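PDB 6Y01: p450 cytochrome, putative from Rippkaea orientalis, which binds the molybdenum cofactor and probably serves as its carrier, as a Rossmann-fold protein of the SLOG clan. Local coordinates for residues Ala62-Lys67 / Ser86-Ile91; Trp47-Gly52 / Gly71-Ile76; Ala35-Gln40 / Ser160-Cys165; Val112-Ile117 / Val135-Asp140; Ile104-Ser109 / Ala126-Asn131. All coordinates share one frame; numbering follows the deposited sequence.

Contact 1. Residues Ala62-Lys67 / Ser86-Ile91; sequences ASQGAK and SDAVDI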
# COMPACT_ATOMS: atom_id res chain seq x y z
N ALA D 62 11.00 22.20 7.19
CA ALA D 62 11.70 21.31 8.09
C ALA D 62 12.93 20.71 7.39
O ALA D 62 14.02 20.63 7.99
CB ALA D 62 10.75 20.22 8.57
N SER D 63 12.78 20.24 6.16
CA SER D 63 13.87 19.58 5.42
C SER D 63 14.99 20.60 5.19
O SER D 63 16.16 20.25 5.38
CB SER D 63 13.40 19.00 4.10
OG SER D 63 12.55 17.92 4.36
N GLN D 64 14.66 21.83 4.79
CA GLN D 64 15.69 22.86 4.60
C GLN D 64 16.37 23.15 5.94
O GLN D 64 17.59 23.42 5.95
CB GLN D 64 15.09 24.10 3.97
CG GLN D 64 14.73 23.91 2.50
CD GLN D 64 14.44 25.18 1.74
OE1 GLN D 64 14.92 26.27 2.11
NE2 GLN D 64 13.77 25.10 0.61
N GLY D 65 15.65 23.21 7.03
CA GLY D 65 16.23 23.41 8.36
C GLY D 65 17.25 22.35 8.71
O GLY D 65 18.36 22.64 9.16
N ALA D 66 16.88 21.09 8.49
CA ALA D 66 17.75 19.96 8.79
C ALA D 66 18.99 20.07 7.91
O ALA D 66 20.10 19.82 8.39
CB ALA D 66 17.03 18.62 8.62
N LYS D 67 18.81 20.38 6.62
CA LYS D 67 19.99 20.47 5.74
C LYS D 67 20.93 21.60 6.14
O LYS D 67 22.17 21.47 6.03
CB LYS D 67 19.57 20.61 4.29
CG LYS D 67 18.92 19.38 3.69
CD LYS D 67 19.64 18.09 4.05
CE LYS D 67 21.07 18.01 3.59
NZ LYS D 67 21.69 16.74 4.06
N SER D 86 12.18 17.94 -3.63
CA SER D 86 13.09 19.09 -3.49
C SER D 86 14.50 18.58 -3.24
O SER D 86 14.74 17.43 -2.77
CB SER D 86 12.65 20.02 -2.36
OG SER D 86 13.12 19.57 -1.09
N ASP D 87 15.42 19.53 -3.42
CA ASP D 87 16.84 19.32 -3.18
C ASP D 87 17.10 19.14 -1.70
O ASP D 87 18.16 18.66 -1.38
CB ASP D 87 17.65 20.58 -3.60
CG ASP D 87 17.82 20.71 -5.10
OD1 ASP D 87 17.50 19.75 -5.85
OD2 ASP D 87 18.34 21.76 -5.51
N ALA D 88 16.17 19.49 -0.82
CA ALA D 88 16.41 19.34 0.64
C ALA D 88 16.14 17.93 1.18
O ALA D 88 16.43 17.66 2.36
CB ALA D 88 15.62 20.33 1.41
N VAL D 89 15.70 17.03 0.29
CA VAL D 89 15.45 15.62 0.66
C VAL D 89 16.63 14.80 0.20
O VAL D 89 16.88 14.74 -1.03
CB VAL D 89 14.17 15.10 -0.02
CG1 VAL D 89 14.03 13.55 0.20
CG2 VAL D 89 12.95 15.89 0.45
N ASP D 90 17.34 14.15 1.11
CA ASP D 90 18.54 13.34 0.73
C ASP D 90 18.14 11.96 0.18
O ASP D 90 18.74 11.47 -0.78
CB ASP D 90 19.43 13.09 1.94
CG ASP D 90 20.06 14.35 2.49
OD1 ASP D 90 20.44 15.23 1.68
OD2 ASP D 90 20.10 14.51 3.73
N ILE D 91 17.12 11.34 0.81
CA ILE D 91 16.70 9.97 0.47
C ILE D 91 15.21 10.00 0.12
O ILE D 91 14.41 10.30 0.98
CB ILE D 91 16.95 9.00 1.65
CG1 ILE D 91 18.41 8.99 2.10
CG2 ILE D 91 16.41 7.59 1.31
CD1 ILE D 91 19.35 8.49 1.06
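Helix 58-68, the crossover helix between two parallel strands of the sheet, meets the turn that leads into strand 91-94, the outermost of this chain's sheet on that side. That turn is a type I beta turn from S86 to V89, reinforced as an ST turn in which S86 OG accepts from A88 N at 3.1 Å. It presents the methyl of A88 to the helix, where CB lies 3.7 Å from S63 CB and, one residue further along the helix, 3.8 Å from Q64 CG. The polar ends of S63 and Q64 are occupied within their own helix, by M59 and E60.

K67 makes the charged half of the contact. Its CG is anti to the carbonyl carbon, and bends at chi2 (-44°) and chi3 (-61°) fold the chain over the turn, so that CG passes 3.3 Å from A88 O. The tip then meets D90 end to end in a salt bridge. NZ is 2.8 Å from D90 OD2, on the syn lone pair of that oxygen, with a weak second bond to OD1. G71 O also accepts from NZ, which helps to fix the ammonium group. T73 OG1 holds the turn as well, bonding to both A88 O and D90 N. A loop docked in this way on the crossover helix, just before the next parallel strand, belongs to the layered alpha-beta architecture of the Rossmann fold.

Contact 2. Residues Trp47-Gly52 / Gly71-Ile76; sequences WVLLTG and GLTIGI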
# COMPACT_ATOMS: atom_id res chain seq x y z
N TRP D 47 19.84 13.43 14.89
CA TRP D 47 18.64 12.64 14.56
C TRP D 47 18.34 12.75 13.07
O TRP D 47 18.77 13.69 12.42
CB TRP D 47 17.47 13.10 15.40
CG TRP D 47 17.68 12.96 16.87
CD1 TRP D 47 18.61 12.22 17.53
CD2 TRP D 47 16.92 13.62 17.88
NE1 TRP D 47 18.46 12.36 18.89
CE2 TRP D 47 17.43 13.22 19.13
CE3 TRP D 47 15.86 14.53 17.85
CZ2 TRP D 47 16.95 13.71 20.33
CZ3 TRP D 47 15.40 15.04 19.04
CH2 TRP D 47 15.93 14.61 20.27
N VAL D 48 17.57 11.79 12.57
CA VAL D 48 17.15 11.78 11.17
C VAL D 48 15.78 12.44 11.08
O VAL D 48 14.89 12.13 11.94
CB VAL D 48 17.15 10.36 10.64
CG1 VAL D 48 16.63 10.31 9.22
CG2 VAL D 48 18.55 9.77 10.74
N LEU D 49 15.55 13.26 10.07
CA LEU D 49 14.25 13.88 9.81
C LEU D 49 13.55 13.09 8.74
O LEU D 49 14.11 12.81 7.70
CB LEU D 49 14.42 15.31 9.32
CG LEU D 49 13.12 15.98 8.89
CD1 LEU D 49 12.25 16.27 10.06
CD2 LEU D 49 13.41 17.27 8.16
N LEU D 50 12.28 12.74 9.04
CA LEU D 50 11.39 12.10 8.04
C LEU D 50 10.22 13.00 7.78
O LEU D 50 9.62 13.53 8.72
CB LEU D 50 10.95 10.71 8.53
CG LEU D 50 10.08 9.95 7.53
CD1 LEU D 50 10.12 8.46 7.82
CD2 LEU D 50 8.59 10.32 7.73
N THR D 51 9.90 13.20 6.52
CA THR D 51 8.66 13.91 6.12
C THR D 51 8.01 13.18 4.96
O THR D 51 8.58 12.24 4.40
CB THR D 51 8.98 15.35 5.67
OG1 THR D 51 9.49 15.36 4.32
CG2 THR D 51 9.86 16.16 6.62
N GLY D 52 6.83 13.65 4.60
CA GLY D 52 6.13 13.15 3.42
C GLY D 52 6.69 13.71 2.12
O GLY D 52 6.12 13.50 1.04
N GLY D 71 22.00 17.68 8.66
CA GLY D 71 21.32 16.45 9.01
C GLY D 71 20.87 15.69 7.79
O GLY D 71 20.75 16.24 6.69
N LEU D 72 20.57 14.40 8.00
CA LEU D 72 20.00 13.53 6.96
C LEU D 72 18.48 13.67 6.93
O LEU D 72 17.84 13.73 8.00
CB LEU D 72 20.35 12.09 7.29
CG LEU D 72 19.90 11.04 6.28
CD1 LEU D 72 20.59 11.19 4.95
CD2 LEU D 72 20.13 9.66 6.87
N THR D 73 17.98 13.80 5.74
CA THR D 73 16.54 13.93 5.49
C THR D 73 16.02 12.79 4.62
O THR D 73 16.58 12.45 3.61
CB THR D 73 16.20 15.28 4.87
OG1 THR D 73 16.91 15.38 3.63
CG2 THR D 73 16.57 16.41 5.81
N ILE D 74 14.86 12.25 5.04
CA ILE D 74 14.17 11.16 4.33
C ILE D 74 12.80 11.70 3.92
O ILE D 74 12.13 12.35 4.76
CB ILE D 74 13.94 9.95 5.23
CG1 ILE D 74 15.15 9.50 6.03
CG2 ILE D 74 13.35 8.80 4.39
CD1 ILE D 74 16.36 9.11 5.21
N GLY D 75 12.44 11.47 2.66
CA GLY D 75 11.10 11.85 2.22
C GLY D 75 10.35 10.62 1.74
O GLY D 75 10.88 9.85 0.96
N ILE D 76 9.12 10.46 2.22
CA ILE D 76 8.24 9.30 1.84
C ILE D 76 7.24 9.87 0.85
O ILE D 76 6.28 10.52 1.25
CB ILE D 76 7.55 8.68 3.05
CG1 ILE D 76 8.50 8.37 4.19
CG2 ILE D 76 6.79 7.47 2.60
CD1 ILE D 76 9.61 7.44 3.82
O HOH W 1 18.25 15.55 10.21
O HOH W 2 21.08 13.41 10.78
O HOH W 3 12.16 15.16 4.31
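Strands 48-51 and 73-76 run parallel, 4.8 Å apart at their closest axes and twisted by 19°. Their backbones alternate as donors and acceptors, from L49 N to L72 O (3.1 Å) through to I76 N and T51 O (2.9 Å). Between these, L49 O accepts from I74 N, and I74 O accepts from T51 N.

On the face that carries L50 and I74, V48 places CG1 anti to its backbone N (chi1 176°), whereas I74 has CG1 anti to the carbonyl carbon. The two branches therefore converge obliquely at 3.6 Å, the tightest side-chain approach of the pair. V48 CG2 turns the other way and lies 4.2 Å from L72 CD2, the two side chains running alongside each other. Further on, the fork of L50 crosses I76, with CD1 4.0 Å from I76 CG1.

The other face carries L49, T51 and T73. L49 CD2 rests against T73 CG2 at 4.0 Å. Both threonines hold OG1 in the crowded position between backbone N and carbonyl carbon. T51 OG1 is hydrogen-bonded to G53 N, just beyond the strand, and shares a water, 2.7 Å away, with I74 O, to which the water donates.

Strand 17-21 flanks 48-51 on its far edge, and helix 102-108 lies over L50 and I76. I91 of a neighbouring subunit packs on V48, L72 and I74, while W47 reaches out to helix 162-176.

Contact 3. Residues Ala35-Gln40 / Ser160-Cys165; sequences AYQLGQ and SSPENC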
# COMPACT_ATOMS: atom_id res chain seq x y z
N ALA D 35 8.65 24.92 11.80
CA ALA D 35 9.13 23.79 11.01
C ALA D 35 10.63 23.91 10.73
O ALA D 35 11.38 22.96 10.88
CB ALA D 35 8.37 23.67 9.72
N TYR D 36 11.03 25.10 10.25
CA TYR D 36 12.45 25.34 9.93
C TYR D 36 13.32 25.16 11.18
O TYR D 36 14.38 24.50 11.14
CB TYR D 36 12.57 26.71 9.30
CG TYR D 36 13.95 27.06 8.82
CD1 TYR D 36 14.50 26.46 7.70
CD2 TYR D 36 14.64 28.09 9.43
CE1 TYR D 36 15.78 26.80 7.25
CE2 TYR D 36 15.87 28.49 8.92
CZ TYR D 36 16.43 27.84 7.85
OH TYR D 36 17.67 28.21 7.42
N GLN D 37 12.88 25.73 12.30
CA GLN D 37 13.62 25.58 13.57
C GLN D 37 13.68 24.12 14.00
O GLN D 37 14.75 23.65 14.43
CB GLN D 37 13.06 26.47 14.69
CG GLN D 37 13.23 27.95 14.40
CD GLN D 37 12.68 28.80 15.52
OE1 GLN D 37 12.00 28.29 16.42
NE2 GLN D 37 12.96 30.10 15.50
N LEU D 38 12.55 23.41 13.93
CA LEU D 38 12.54 21.97 14.27
C LEU D 38 13.53 21.22 13.42
O LEU D 38 14.23 20.35 13.97
CB LEU D 38 11.14 21.36 14.04
CG LEU D 38 10.15 21.52 15.14
CD1 LEU D 38 8.80 20.95 14.66
CD2 LEU D 38 10.62 20.79 16.39
N GLY D 39 13.54 21.46 12.12
CA GLY D 39 14.46 20.72 11.26
C GLY D 39 15.91 20.90 11.71
O GLY D 39 16.66 19.95 11.81
N GLN D 40 16.28 22.16 11.97
CA GLN D 40 17.63 22.48 12.46
C GLN D 40 17.89 21.74 13.77
O GLN D 40 18.92 21.10 13.93
CB GLN D 40 17.80 23.99 12.69
CG GLN D 40 17.80 24.78 11.42
CD GLN D 40 17.90 26.26 11.67
OE1 GLN D 40 19.01 26.75 11.87
NE2 GLN D 40 16.75 26.94 11.61
N SER D 160 5.08 23.56 23.47
CA SER D 160 4.98 25.03 23.52
C SER D 160 5.91 25.69 22.49
O SER D 160 5.73 26.87 22.21
CB SER D 160 5.31 25.53 24.92
OG SER D 160 6.57 25.02 25.37
N SER D 161 6.88 24.97 21.96
CA SER D 161 7.92 25.53 21.08
C SER D 161 8.69 24.41 20.43
O SER D 161 8.63 23.27 20.87
CB SER D 161 8.88 26.39 21.87
OG SER D 161 9.64 25.56 22.75
N PRO D 162 9.48 24.69 19.37
CA PRO D 162 10.39 23.69 18.82
C PRO D 162 11.33 23.12 19.87
O PRO D 162 11.53 21.91 19.90
CB PRO D 162 11.10 24.47 17.70
CG PRO D 162 10.06 25.46 17.27
CD PRO D 162 9.45 25.92 18.57
N GLU D 163 11.93 23.98 20.69
CA GLU D 163 12.84 23.50 21.75
C GLU D 163 12.12 22.52 22.68
O GLU D 163 12.70 21.52 23.08
CB GLU D 163 13.41 24.71 22.51
CG GLU D 163 14.30 25.58 21.66
CD GLU D 163 13.62 26.55 20.67
OE1 GLU D 163 12.33 26.69 20.66
OE2 GLU D 163 14.40 27.18 19.88
N ASN D 164 10.87 22.83 23.03
CA ASN D 164 10.09 21.95 23.92
C ASN D 164 9.85 20.61 23.23
O ASN D 164 9.89 19.58 23.90
CB ASN D 164 8.79 22.65 24.33
CG ASN D 164 7.96 21.86 25.32
OD1 ASN D 164 6.74 21.80 25.19
ND2 ASN D 164 8.59 21.33 26.35
N CYS D 165 9.62 20.60 21.91
CA CYS D 165 9.51 19.32 21.18
C CYS D 165 10.77 18.47 21.40
O CYS D 165 10.62 17.25 21.63
CB CYS D 165 9.34 19.51 19.68
SG CYS D 165 7.79 20.28 19.20
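The helical segment 35-40 passes the first turn of helix 162-176 with backbones closest at L38 and P162, whose CA atoms are 5.3 Å apart. L38 and P162 carry the contact between them. L38 CG is anti to the carbonyl carbon (chi1 -84°) and the chain is extended beyond it, which sends CD2 into the angle between P162 and C165. There the methyl lies 3.8 Å from P162 CA and 3.8 Å from C165 CB, with the leucine side chain crossing the proline ring at about a right angle. At the outer margin the extended chain of Q37 crosses P162 obliquely, and its OE1 comes to 3.5 Å from P162 CG.

Both helices belong to the same layer of the Rossmann fold: L38 and C165 stand over I113 and L138 of the central parallel sheet, so the contact joins neighbouring helices on one face of it. S161 is the N-cap of helix 162-176, with OG accepting from N164 N at 3.0 Å and 158°. P162 follows as the first helical residue, where a proline, having no N-H to give, fits readily. N164 answers with its own side chain, whose OD1 accepts from S160 N at 3.0 Å on a lone pair in the carbonyl plane, tying the approach to the first turn. A35, on the other flank of its helix, packs against V58 and H61 of helix 58-68.

Contact 4. Residues Val112-Ile117 / Val135-Asp140; sequences VIACGI and VILLND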
# COMPACT_ATOMS: atom_id res chain seq x y z
N VAL D 112 6.38 11.37 16.23
CA VAL D 112 5.72 12.14 15.16
C VAL D 112 5.40 13.50 15.75
O VAL D 112 4.82 13.59 16.85
CB VAL D 112 4.41 11.43 14.70
CG1 VAL D 112 3.65 12.31 13.74
CG2 VAL D 112 4.71 10.08 14.06
N ILE D 113 5.84 14.56 15.06
CA ILE D 113 5.46 15.93 15.42
C ILE D 113 4.52 16.47 14.36
O ILE D 113 4.86 16.43 13.15
CB ILE D 113 6.68 16.86 15.52
CG1 ILE D 113 7.74 16.32 16.50
CG2 ILE D 113 6.23 18.25 15.87
CD1 ILE D 113 9.03 17.11 16.51
N ALA D 114 3.38 16.98 14.81
CA ALA D 114 2.45 17.68 13.93
C ALA D 114 2.68 19.16 14.16
O ALA D 114 2.34 19.69 15.23
CB ALA D 114 1.00 17.29 14.21
N CYS D 115 3.23 19.79 13.14
CA CYS D 115 3.58 21.21 13.17
C CYS D 115 2.55 21.94 12.34
O CYS D 115 2.65 21.98 11.11
CB CYS D 115 5.02 21.36 12.67
SG CYS D 115 5.64 23.02 12.64
N GLY D 116 1.55 22.50 13.01
CA GLY D 116 0.35 23.03 12.38
C GLY D 116 -0.69 21.94 12.18
O GLY D 116 -0.51 20.79 12.58
N ILE D 117 -1.78 22.28 11.54
CA ILE D 117 -2.93 21.35 11.37
C ILE D 117 -3.53 21.57 10.00
O ILE D 117 -3.46 22.64 9.41
CB ILE D 117 -3.94 21.56 12.50
CG1 ILE D 117 -4.92 20.39 12.57
CG2 ILE D 117 -4.62 22.89 12.30
CD1 ILE D 117 -4.25 19.12 13.09
N VAL D 135 3.22 11.06 19.88
CA VAL D 135 2.83 12.20 19.04
C VAL D 135 2.95 13.47 19.85
O VAL D 135 2.44 13.54 20.96
CB VAL D 135 1.42 12.07 18.47
CG1 VAL D 135 1.02 13.34 17.72
CG2 VAL D 135 1.29 10.86 17.59
N ILE D 136 3.61 14.46 19.23
CA ILE D 136 3.71 15.81 19.79
C ILE D 136 2.98 16.76 18.88
O ILE D 136 3.29 16.82 17.67
CB ILE D 136 5.17 16.24 19.96
CG1 ILE D 136 5.93 15.26 20.85
CG2 ILE D 136 5.24 17.66 20.47
CD1 ILE D 136 7.44 15.49 20.86
N LEU D 137 2.05 17.53 19.43
CA LEU D 137 1.35 18.58 18.68
C LEU D 137 2.01 19.92 18.96
O LEU D 137 2.14 20.32 20.10
CB LEU D 137 -0.13 18.61 19.08
CG LEU D 137 -0.86 17.27 18.95
CD1 LEU D 137 -2.32 17.45 19.42
CD2 LEU D 137 -0.82 16.76 17.55
N LEU D 138 2.34 20.61 17.89
CA LEU D 138 2.88 21.99 17.95
C LEU D 138 2.00 22.86 17.07
O LEU D 138 2.21 22.95 15.84
CB LEU D 138 4.36 21.97 17.53
CG LEU D 138 5.04 23.32 17.61
CD1 LEU D 138 5.25 23.77 19.03
CD2 LEU D 138 6.37 23.20 16.91
N ASN D 139 0.91 23.37 17.65
CA ASN D 139 -0.08 24.12 16.87
C ASN D 139 -0.91 24.99 17.80
O ASN D 139 -0.77 24.88 19.02
CB ASN D 139 -0.99 23.21 16.04
CG ASN D 139 -1.91 22.33 16.84
OD1 ASN D 139 -2.57 22.79 17.78
ND2 ASN D 139 -1.89 21.06 16.50
N ASP D 140 -1.74 25.81 17.18
CA ASP D 140 -2.63 26.75 17.90
C ASP D 140 -4.08 26.34 17.69
O ASP D 140 -4.91 27.23 17.61
CB ASP D 140 -2.37 28.18 17.44
CG ASP D 140 -0.99 28.65 17.85
OD1 ASP D 140 -0.61 28.35 19.02
OD2 ASP D 140 -0.27 29.27 17.01
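V112 O is gripped twice by the neighbouring strand: I136 N donates at 2.8 Å, nearly along the C=O axis and almost straight (169° at the hydrogen), and the CA-H of V135 approaches the same oxygen at 3.3 Å. The pattern recurs one step on, where I136 O takes A114 N at 2.9 Å together with the CA-H of I113. A114 O then accepts from L138 N, and L138 O from G116 N at 2.9 Å, so four hydrogen bonds join strands 112-115 and 135-138 in parallel register.

Apolar side chains line both faces of the pair. On the face of V112 and A114, L137 keeps CG anti to its carbonyl carbon (chi1 -54°) and swings CD2 back to 3.8 Å from A114 CB. On the opposite face I113 lies beside I136, and the tip of C115 loosely meets L138, SG to CD2 being 4.3 Å.

Beyond the strands, G116 adopts a positive phi of 86°, and N139 CB settles 3.9 Å from G116 CA. The amide of N139 is only half satisfied: OD1 accepts from Q145 NE2 and D141 N, but ND2, like G116 O, is buried without a partner.

In the sheet, strand 17-21 bonds to the other edge of 111-115, and W157 continues the order beyond V135. Crossover helix 119-130 covers A114 and V135 on one face. On the other, helix 29-44 packs on C115, and I136 lies under L168 and I169 of helix 162-176.

Contact 5. Residues Ile104-Ser109 / Ala126-Asn131; sequences INVLSS and ALALKN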
# COMPACT_ATOMS: atom_id res chain seq x y z
N ILE D 104 3.10 4.67 6.40
CA ILE D 104 4.55 4.42 6.41
C ILE D 104 5.24 5.51 7.19
O ILE D 104 6.13 5.19 8.00
CB ILE D 104 5.09 4.36 4.97
CG1 ILE D 104 4.37 3.26 4.18
CG2 ILE D 104 6.60 4.17 5.01
CD1 ILE D 104 4.78 3.19 2.76
N ASN D 105 4.80 6.76 7.00
CA ASN D 105 5.45 7.88 7.73
C ASN D 105 5.40 7.61 9.22
O ASN D 105 6.33 7.80 9.95
CB ASN D 105 4.75 9.22 7.46
CG ASN D 105 4.79 9.68 6.01
OD1 ASN D 105 5.38 9.06 5.22
ND2 ASN D 105 4.05 10.73 5.66
N VAL D 106 4.21 7.17 9.69
CA VAL D 106 4.02 7.04 11.16
C VAL D 106 4.67 5.78 11.69
O VAL D 106 5.28 5.83 12.76
CB VAL D 106 2.60 7.31 11.62
CG1 VAL D 106 2.10 8.67 11.11
CG2 VAL D 106 1.73 6.17 11.23
N LEU D 107 4.59 4.68 10.95
CA LEU D 107 5.22 3.44 11.43
C LEU D 107 6.75 3.55 11.47
O LEU D 107 7.39 2.88 12.27
CB LEU D 107 4.82 2.27 10.53
CG LEU D 107 3.34 1.84 10.64
CD1 LEU D 107 3.08 0.77 9.59
CD2 LEU D 107 3.03 1.35 12.04
N SER D 108 7.31 4.40 10.60
CA SER D 108 8.78 4.55 10.50
C SER D 108 9.36 5.53 11.51
O SER D 108 10.59 5.59 11.64
CB SER D 108 9.10 4.99 9.09
OG SER D 108 8.70 4.07 8.11
N SER D 109 8.53 6.34 12.12
CA SER D 109 8.97 7.43 13.01
C SER D 109 9.07 6.93 14.44
O SER D 109 8.19 6.16 14.90
CB SER D 109 8.03 8.59 12.94
OG SER D 109 7.97 9.20 11.67
N ALA D 126 -3.90 10.86 13.61
CA ALA D 126 -4.85 9.80 13.98
C ALA D 126 -4.20 8.43 13.81
O ALA D 126 -4.32 7.57 14.71
CB ALA D 126 -6.13 9.96 13.20
N LEU D 127 -3.56 8.20 12.66
CA LEU D 127 -2.88 6.91 12.40
C LEU D 127 -1.75 6.66 13.40
O LEU D 127 -1.55 5.57 13.86
CB LEU D 127 -2.36 6.84 10.96
CG LEU D 127 -3.44 6.77 9.87
CD1 LEU D 127 -2.82 6.99 8.48
CD2 LEU D 127 -4.15 5.45 9.93
N ALA D 128 -0.95 7.71 13.69
CA ALA D 128 0.12 7.53 14.66
C ALA D 128 -0.43 7.13 16.02
O ALA D 128 0.07 6.18 16.63
CB ALA D 128 0.92 8.82 14.78
N LEU D 129 -1.47 7.82 16.49
CA LEU D 129 -2.05 7.47 17.81
C LEU D 129 -2.71 6.08 17.77
O LEU D 129 -2.56 5.37 18.74
CB LEU D 129 -3.06 8.55 18.18
CG LEU D 129 -2.46 9.91 18.51
CD1 LEU D 129 -3.55 10.95 18.65
CD2 LEU D 129 -1.62 9.86 19.75
N LYS D 130 -3.30 5.69 16.66
CA LYS D 130 -3.92 4.34 16.55
C LYS D 130 -2.82 3.29 16.67
O LYS D 130 -3.06 2.24 17.26
CB LYS D 130 -4.69 4.22 15.25
CG LYS D 130 -5.42 2.89 15.09
CD LYS D 130 -6.34 2.90 13.92
CE LYS D 130 -6.93 1.52 13.70
NZ LYS D 130 -7.99 1.33 14.64
N ASN D 131 -1.64 3.57 16.11
CA ASN D 131 -0.45 2.67 16.15
C ASN D 131 0.33 2.82 17.46
O ASN D 131 1.34 2.16 17.60
CB ASN D 131 0.42 2.88 14.92
CG ASN D 131 -0.12 2.39 13.60
OD1 ASN D 131 -0.48 1.21 13.47
ND2 ASN D 131 -0.23 3.25 12.62
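V106 projects from helix 102-108 straight at helix 119-130. Its CB lies 3.9 Å from A128 CB, where the two backbones are closest. CG1, anti to the carbonyl carbon (chi1 -53°), stays on that alanine, also 3.9 Å from A128 CB. CG2, in the crowded position between backbone N and carbonyl carbon, lies between two residues one turn apart on the partner segment, L127 CB at 4.2 Å and N131 ND2 at 3.8 Å.

N131, just after helix 119-130, is flanked by a second aliphatic group. L107 CD2 lies over the flat face of its amide, 3.7 Å from CG and nearly as close to OD1 and ND2. The turn of that amide is probably set by N103, whose OD1 accepts from N131 ND2, and N99 of a third subunit packs on N131 as well. On the far side of its helix, S108 OG donates to I104 O and is also bonded to V94 N of the second subunit.

Across the two segments the touching surfaces are thus aliphatic carbons against aliphatic carbons and the amide of N131, implying a junction held by dispersion and burial, with the one polar group at the junction, the N131 amide, bonded to N103.

Overall arrangement
Contacts 2 and 4 are strand pairings in the same parallel sheet, their centres about 16 Å apart on opposite sides of the chain's centre. Helices dock around them. Contact 1 adjoins contact 2, centres about 7 Å apart, and extends the sheet outward through I91 O and G75 N (2.8 Å). Contact 3 leans on contact 4, about 10 Å between centres, and closes a loop of the chain in which contacts 2 and 4 are nested. Contact 5 touches both pairings: V135 CG2 packs 3.5 Å from A128 CB, and I76 CB lies 3.1 Å from N105 OD1. Contacts 1, 2 and 5 also reach the second subunit, whereas contacts 3 and 4 stay within the chain.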